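Local coordinates for Alpha/beta hydrolase fold protein (Chitinophaga pinensis, PDB 4PW0) that probably acts as a hydrolase of the alpha/beta hydrolase fold, using a Ser-His-Asp catalytic triad, although its natural substrate is not established, at residues Gln17-Arg29 against Thr89-Ile101. Numbering follows the deposited sequence.
Sequences QYIEVNGTRYAYR and TADALEFITALGI
Y26 donates its phenol proton to E94, with OH 2.7 Å from OE2, meeting the anti lone pair of that oxygen with ring and carboxylate nearly perpendicular. OE1 of E94 turns its syn lone pair to N22, whose ND2 lies 3.1 Å away with an N-H...O angle of 157°. Asparagine tolerates the left-handed backbone of the type I' turn from V21 to T24 while offering this N-H. Glutamate suits its place because its extended chain, started by a chi1 of 78° that sets CG between backbone N and carbonyl carbon, carries two acceptors from the helix to the hairpin, one for N22 in the turn and one for Y26 in the second strand. A water bound to OE2 also touches N22 O and T24 OG1. In the alpha/beta hydrolase fold this hairpin, strands 17-21 and 24-29, forms one edge of the central sheet, and helix 89-98 packs across it. F95 sets its CB over the centre of the Y26 ring in a CH-pi contact (3.9 Å), while T24 CG2 covers the opposite face. A leucine in place of Y26 would probably lose this flat seat for F95 and leave OE2 without its phenol donor. The F95 ring reaches Y28 CB through CZ (3.6 Å), meets I19 CG2 at its edge and stacks on F69 of strand 66-69. Small A98 lets beta-branched strand residues approach, its CB a tight 3.4 Å from V21 CG2 and 3.8 Å from I19 CD1. At the C-terminal end of the helix, L99 CD2 touches Y28 CZ and OH (3.6 Å), and CD1 lies over the ring face.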
loop_
_atom_site.group_PDB
_atom_site.type_symbol
_atom_site.label_atom_id
_atom_site.label_comp_id
_atom_site.label_asym_id
_atom_site.label_seq_id
_atom_site.Cartn_x
_atom_site.Cartn_y
_atom_site.Cartn_z
ATOM N N GLN A 17 -9.899 -17.158 27.382
ATOM C CA GLN A 17 -10.781 -16.588 28.386
ATOM C C GLN A 17 -12.224 -16.677 27.921
ATOM O O GLN A 17 -12.506 -16.890 26.731
ATOM C CB GLN A 17 -10.397 -15.163 28.699
ATOM C CG GLN A 17 -8.974 -15.031 29.216
ATOM C CD GLN A 17 -8.623 -13.618 29.639
ATOM O OE1 GLN A 17 -7.815 -12.923 28.994
ATOM N NE2 GLN A 17 -9.243 -13.164 30.704
ATOM N N TYR A 18 -13.142 -16.562 28.869
ATOM C CA TYR A 18 -14.542 -16.726 28.579
ATOM C C TYR A 18 -15.300 -15.637 29.290
ATOM O O TYR A 18 -14.971 -15.253 30.445
ATOM C CB TYR A 18 -15.068 -18.110 29.006
ATOM C CG TYR A 18 -14.285 -19.263 28.455
ATOM C CD1 TYR A 18 -14.519 -19.771 27.158
ATOM C CD2 TYR A 18 -13.236 -19.786 29.175
ATOM C CE1 TYR A 18 -13.732 -20.788 26.668
ATOM C CE2 TYR A 18 -12.444 -20.803 28.681
ATOM C CZ TYR A 18 -12.703 -21.302 27.425
ATOM O OH TYR A 18 -11.891 -22.307 26.948
ATOM N N ILE A 19 -16.323 -15.133 28.619
ATOM C CA ILE A 19 -17.227 -14.141 29.206
ATOM C C ILE A 19 -18.664 -14.447 28.822
ATOM O O ILE A 19 -18.965 -14.713 27.649
ATOM C CB ILE A 19 -16.846 -12.681 28.897
ATOM C CG1 ILE A 19 -17.746 -11.707 29.681
ATOM C CG2 ILE A 19 -16.912 -12.374 27.400
ATOM C CD1 ILE A 19 -17.235 -10.285 29.676
ATOM N N GLU A 20 -19.548 -14.464 29.830
ATOM C CA GLU A 20 -20.951 -14.777 29.629
ATOM C C GLU A 20 -21.706 -13.471 29.409
ATOM O O GLU A 20 -21.584 -12.526 30.220
ATOM C CB GLU A 20 -21.497 -15.536 30.845
ATOM C CG GLU A 20 -20.709 -16.797 31.232
ATOM C CD GLU A 20 -21.197 -18.059 30.535
ATOM O OE1 GLU A 20 -22.347 -18.073 30.054
ATOM O OE2 GLU A 20 -20.441 -19.055 30.475
ATOM N N VAL A 21 -22.460 -13.405 28.305
ATOM C CA VAL A 21 -23.139 -12.181 27.855
ATOM C C VAL A 21 -24.525 -12.543 27.310
ATOM O O VAL A 21 -24.617 -13.280 26.331
ATOM C CB VAL A 21 -22.347 -11.563 26.658
ATOM C CG1 VAL A 21 -22.949 -10.244 26.246
ATOM C CG2 VAL A 21 -20.868 -11.353 26.998
ATOM N N ASN A 22 -25.611 -12.111 27.952
ATOM C CA ASN A 22 -26.948 -12.335 27.384
ATOM C C ASN A 22 -27.167 -13.812 27.001
ATOM O O ASN A 22 -27.697 -14.118 25.912
ATOM C CB ASN A 22 -27.134 -11.405 26.160
ATOM C CG ASN A 22 -28.531 -11.452 25.555
ATOM O OD1 ASN A 22 -29.536 -11.672 26.247
ATOM N ND2 ASN A 22 -28.602 -11.217 24.241
ATOM N N GLY A 23 -26.731 -14.731 27.869
ATOM C CA GLY A 23 -26.910 -16.158 27.661
ATOM C C GLY A 23 -25.912 -16.872 26.732
ATOM O O GLY A 23 -26.083 -18.024 26.415
ATOM N N THR A 24 -24.884 -16.179 26.274
ATOM C CA THR A 24 -23.879 -16.770 25.384
ATOM C C THR A 24 -22.500 -16.671 26.065
ATOM O O THR A 24 -22.127 -15.593 26.596
ATOM C CB THR A 24 -23.851 -15.978 24.044
ATOM O OG1 THR A 24 -25.141 -16.054 23.404
ATOM C CG2 THR A 24 -22.757 -16.477 23.130
ATOM N N ARG A 25 -21.734 -17.755 25.992
ATOM C CA ARG A 25 -20.349 -17.779 26.462
ATOM C C ARG A 25 -19.463 -17.463 25.263
ATOM O O ARG A 25 -19.457 -18.229 24.306
ATOM C CB ARG A 25 -19.960 -19.168 26.980
ATOM C CG ARG A 25 -18.461 -19.377 27.211
ATOM C CD ARG A 25 -17.950 -20.824 27.041
ATOM N NE ARG A 25 -18.545 -21.563 25.915
ATOM C CZ ARG A 25 -18.082 -22.711 25.399
ATOM N NH1 ARG A 25 -16.935 -23.265 25.815
ATOM N NH2 ARG A 25 -18.749 -23.285 24.388
ATOM N N TYR A 26 -18.775 -16.326 25.302
ATOM C CA TYR A 26 -17.793 -15.940 24.264
ATOM C C TYR A 26 -16.390 -16.296 24.707
ATOM O O TYR A 26 -15.961 -15.892 25.803
ATOM C CB TYR A 26 -17.882 -14.456 23.957
ATOM C CG TYR A 26 -19.141 -14.041 23.241
ATOM C CD1 TYR A 26 -19.219 -14.044 21.843
ATOM C CD2 TYR A 26 -20.249 -13.614 23.942
ATOM C CE1 TYR A 26 -20.362 -13.661 21.199
ATOM C CE2 TYR A 26 -21.411 -13.209 23.289
ATOM C CZ TYR A 26 -21.463 -13.217 21.908
ATOM O OH TYR A 26 -22.606 -12.885 21.207
ATOM N N ALA A 27 -15.682 -17.023 23.837
ATOM C CA ALA A 27 -14.294 -17.349 24.017
ATOM C C ALA A 27 -13.409 -16.287 23.323
ATOM O O ALA A 27 -13.679 -15.863 22.190
ATOM C CB ALA A 27 -13.989 -18.730 23.440
ATOM N N TYR A 28 -12.341 -15.871 24.004
ATOM C CA TYR A 28 -11.472 -14.850 23.475
ATOM C C TYR A 28 -10.096 -14.941 24.080
ATOM O O TYR A 28 -9.870 -15.658 25.073
ATOM C CB TYR A 28 -12.072 -13.463 23.703
ATOM C CG TYR A 28 -12.044 -13.003 25.149
ATOM C CD1 TYR A 28 -13.030 -13.416 26.039
ATOM C CD2 TYR A 28 -11.050 -12.157 25.621
ATOM C CE1 TYR A 28 -13.016 -12.964 27.368
ATOM C CE2 TYR A 28 -11.019 -11.734 26.935
ATOM C CZ TYR A 28 -12.026 -12.135 27.787
ATOM O OH TYR A 28 -11.968 -11.698 29.106
ATOM N N ARG A 29 -9.183 -14.236 23.464
ATOM C CA ARG A 29 -7.834 -14.027 23.987
ATOM C C ARG A 29 -7.432 -12.581 23.883
ATOM O O ARG A 29 -7.839 -11.850 22.970
ATOM C CB ARG A 29 -6.807 -14.947 23.314
ATOM C CG ARG A 29 -7.160 -16.404 23.289
ATOM C CD ARG A 29 -6.082 -17.286 22.712
ATOM N NE ARG A 29 -6.528 -18.633 22.500
ATOM C CZ ARG A 29 -6.203 -19.421 21.485
ATOM N NH1 ARG A 29 -5.406 -18.974 20.508
ATOM N NH2 ARG A 29 -6.710 -20.623 21.426
ATOM N N THR A 89 -22.675 -8.824 13.693
ATOM C CA THR A 89 -22.195 -7.533 14.145
ATOM C C THR A 89 -22.827 -7.182 15.503
ATOM O O THR A 89 -22.116 -6.744 16.395
ATOM C CB THR A 89 -22.495 -6.434 13.101
ATOM O OG1 THR A 89 -21.931 -6.799 11.829
ATOM C CG2 THR A 89 -21.911 -5.118 13.533
ATOM N N ALA A 90 -24.145 -7.388 15.636
ATOM C CA ALA A 90 -24.816 -7.142 16.918
ATOM C C ALA A 90 -24.248 -8.020 18.030
ATOM O O ALA A 90 -23.993 -7.561 19.165
ATOM C CB ALA A 90 -26.323 -7.416 16.767
ATOM N N ASP A 91 -23.976 -9.282 17.689
ATOM C CA ASP A 91 -23.397 -10.215 18.652
ATOM C C ASP A 91 -21.990 -9.784 19.072
ATOM O O ASP A 91 -21.622 -9.760 20.257
ATOM C CB ASP A 91 -23.378 -11.641 18.123
ATOM C CG ASP A 91 -24.793 -12.231 17.898
ATOM O OD1 ASP A 91 -25.783 -11.699 18.538
ATOM O OD2 ASP A 91 -24.930 -13.223 17.135
ATOM N N ALA A 92 -21.170 -9.402 18.093
ATOM C CA ALA A 92 -19.861 -8.928 18.430
ATOM C C ALA A 92 -19.892 -7.715 19.346
ATOM O O ALA A 92 -19.100 -7.584 20.256
ATOM C CB ALA A 92 -19.039 -8.607 17.170
ATOM N N LEU A 93 -20.808 -6.799 19.077
ATOM C CA LEU A 93 -20.936 -5.616 19.892
ATOM C C LEU A 93 -21.341 -5.937 21.331
ATOM O O LEU A 93 -20.815 -5.319 22.252
ATOM C CB LEU A 93 -21.942 -4.658 19.255
ATOM C CG LEU A 93 -21.418 -3.832 18.081
ATOM C CD1 LEU A 93 -22.586 -3.195 17.319
ATOM C CD2 LEU A 93 -20.429 -2.793 18.558
ATOM N N GLU A 94 -22.214 -6.924 21.528
ATOM C CA GLU A 94 -22.597 -7.290 22.910
ATOM C C GLU A 94 -21.361 -7.828 23.648
ATOM O O GLU A 94 -21.135 -7.533 24.818
ATOM C CB GLU A 94 -23.814 -8.241 22.961
ATOM C CG GLU A 94 -23.588 -9.714 22.651
ATOM C CD GLU A 94 -24.788 -10.632 22.861
ATOM O OE1 GLU A 94 -25.882 -10.134 23.234
ATOM O OE2 GLU A 94 -24.640 -11.859 22.620
ATOM N N PHE A 95 -20.530 -8.590 22.950
ATOM C CA PHE A 95 -19.303 -9.124 23.506
ATOM C C PHE A 95 -18.326 -8.031 23.871
ATOM O O PHE A 95 -17.796 -8.016 24.985
ATOM C CB PHE A 95 -18.666 -10.127 22.513
ATOM C CG PHE A 95 -17.216 -10.400 22.761
ATOM C CD1 PHE A 95 -16.786 -11.098 23.876
ATOM C CD2 PHE A 95 -16.253 -9.925 21.867
ATOM C CE1 PHE A 95 -15.443 -11.301 24.098
ATOM C CE2 PHE A 95 -14.919 -10.127 22.094
ATOM C CZ PHE A 95 -14.502 -10.801 23.227
ATOM N N ILE A 96 -18.060 -7.121 22.941
ATOM C CA ILE A 96 -17.041 -6.102 23.135
ATOM C C ILE A 96 -17.476 -5.174 24.283
ATOM O O ILE A 96 -16.678 -4.815 25.153
ATOM C CB ILE A 96 -16.858 -5.300 21.843
ATOM C CG1 ILE A 96 -16.290 -6.198 20.729
ATOM C CG2 ILE A 96 -15.967 -4.109 22.091
ATOM C CD1 ILE A 96 -16.448 -5.587 19.348
ATOM N N THR A 97 -18.767 -4.826 24.272
ATOM C CA THR A 97 -19.271 -3.957 25.322
ATOM C C THR A 97 -19.259 -4.663 26.693
ATOM O O THR A 97 -18.960 -3.993 27.703
ATOM C CB THR A 97 -20.631 -3.361 24.964
ATOM O OG1 THR A 97 -21.545 -4.405 24.628
ATOM C CG2 THR A 97 -20.485 -2.409 23.816
ATOM N N ALA A 98 -19.472 -5.982 26.734
ATOM C CA ALA A 98 -19.372 -6.752 27.994
ATOM C C ALA A 98 -17.969 -6.719 28.582
ATOM O O ALA A 98 -17.804 -6.799 29.801
ATOM C CB ALA A 98 -19.850 -8.173 27.829
ATOM N N LEU A 99 -16.949 -6.600 27.722
ATOM C CA LEU A 99 -15.570 -6.441 28.198
ATOM C C LEU A 99 -15.264 -5.028 28.733
ATOM O O LEU A 99 -14.171 -4.769 29.247
ATOM C CB LEU A 99 -14.567 -6.769 27.091
ATOM C CG LEU A 99 -14.464 -8.209 26.622
ATOM C CD1 LEU A 99 -13.433 -8.234 25.502
ATOM C CD2 LEU A 99 -14.053 -9.129 27.756
ATOM N N GLY A 100 -16.183 -4.105 28.540
ATOM C CA GLY A 100 -16.006 -2.718 28.982
ATOM C C GLY A 100 -15.277 -1.827 27.973
ATOM O O GLY A 100 -14.809 -0.728 28.324
ATOM N N ILE A 101 -15.174 -2.308 26.721
ATOM C CA ILE A 101 -14.429 -1.572 25.703
ATOM C C ILE A 101 -15.418 -0.731 24.917
ATOM O O ILE A 101 -16.352 -1.261 24.329
ATOM C CB ILE A 101 -13.607 -2.520 24.813
ATOM C CG1 ILE A 101 -12.626 -3.326 25.668
ATOM C CG2 ILE A 101 -12.928 -1.741 23.695
ATOM C CD1 ILE A 101 -11.991 -4.505 24.966
HETATM O O HOH W 1 -26.290 -13.702 23.453
#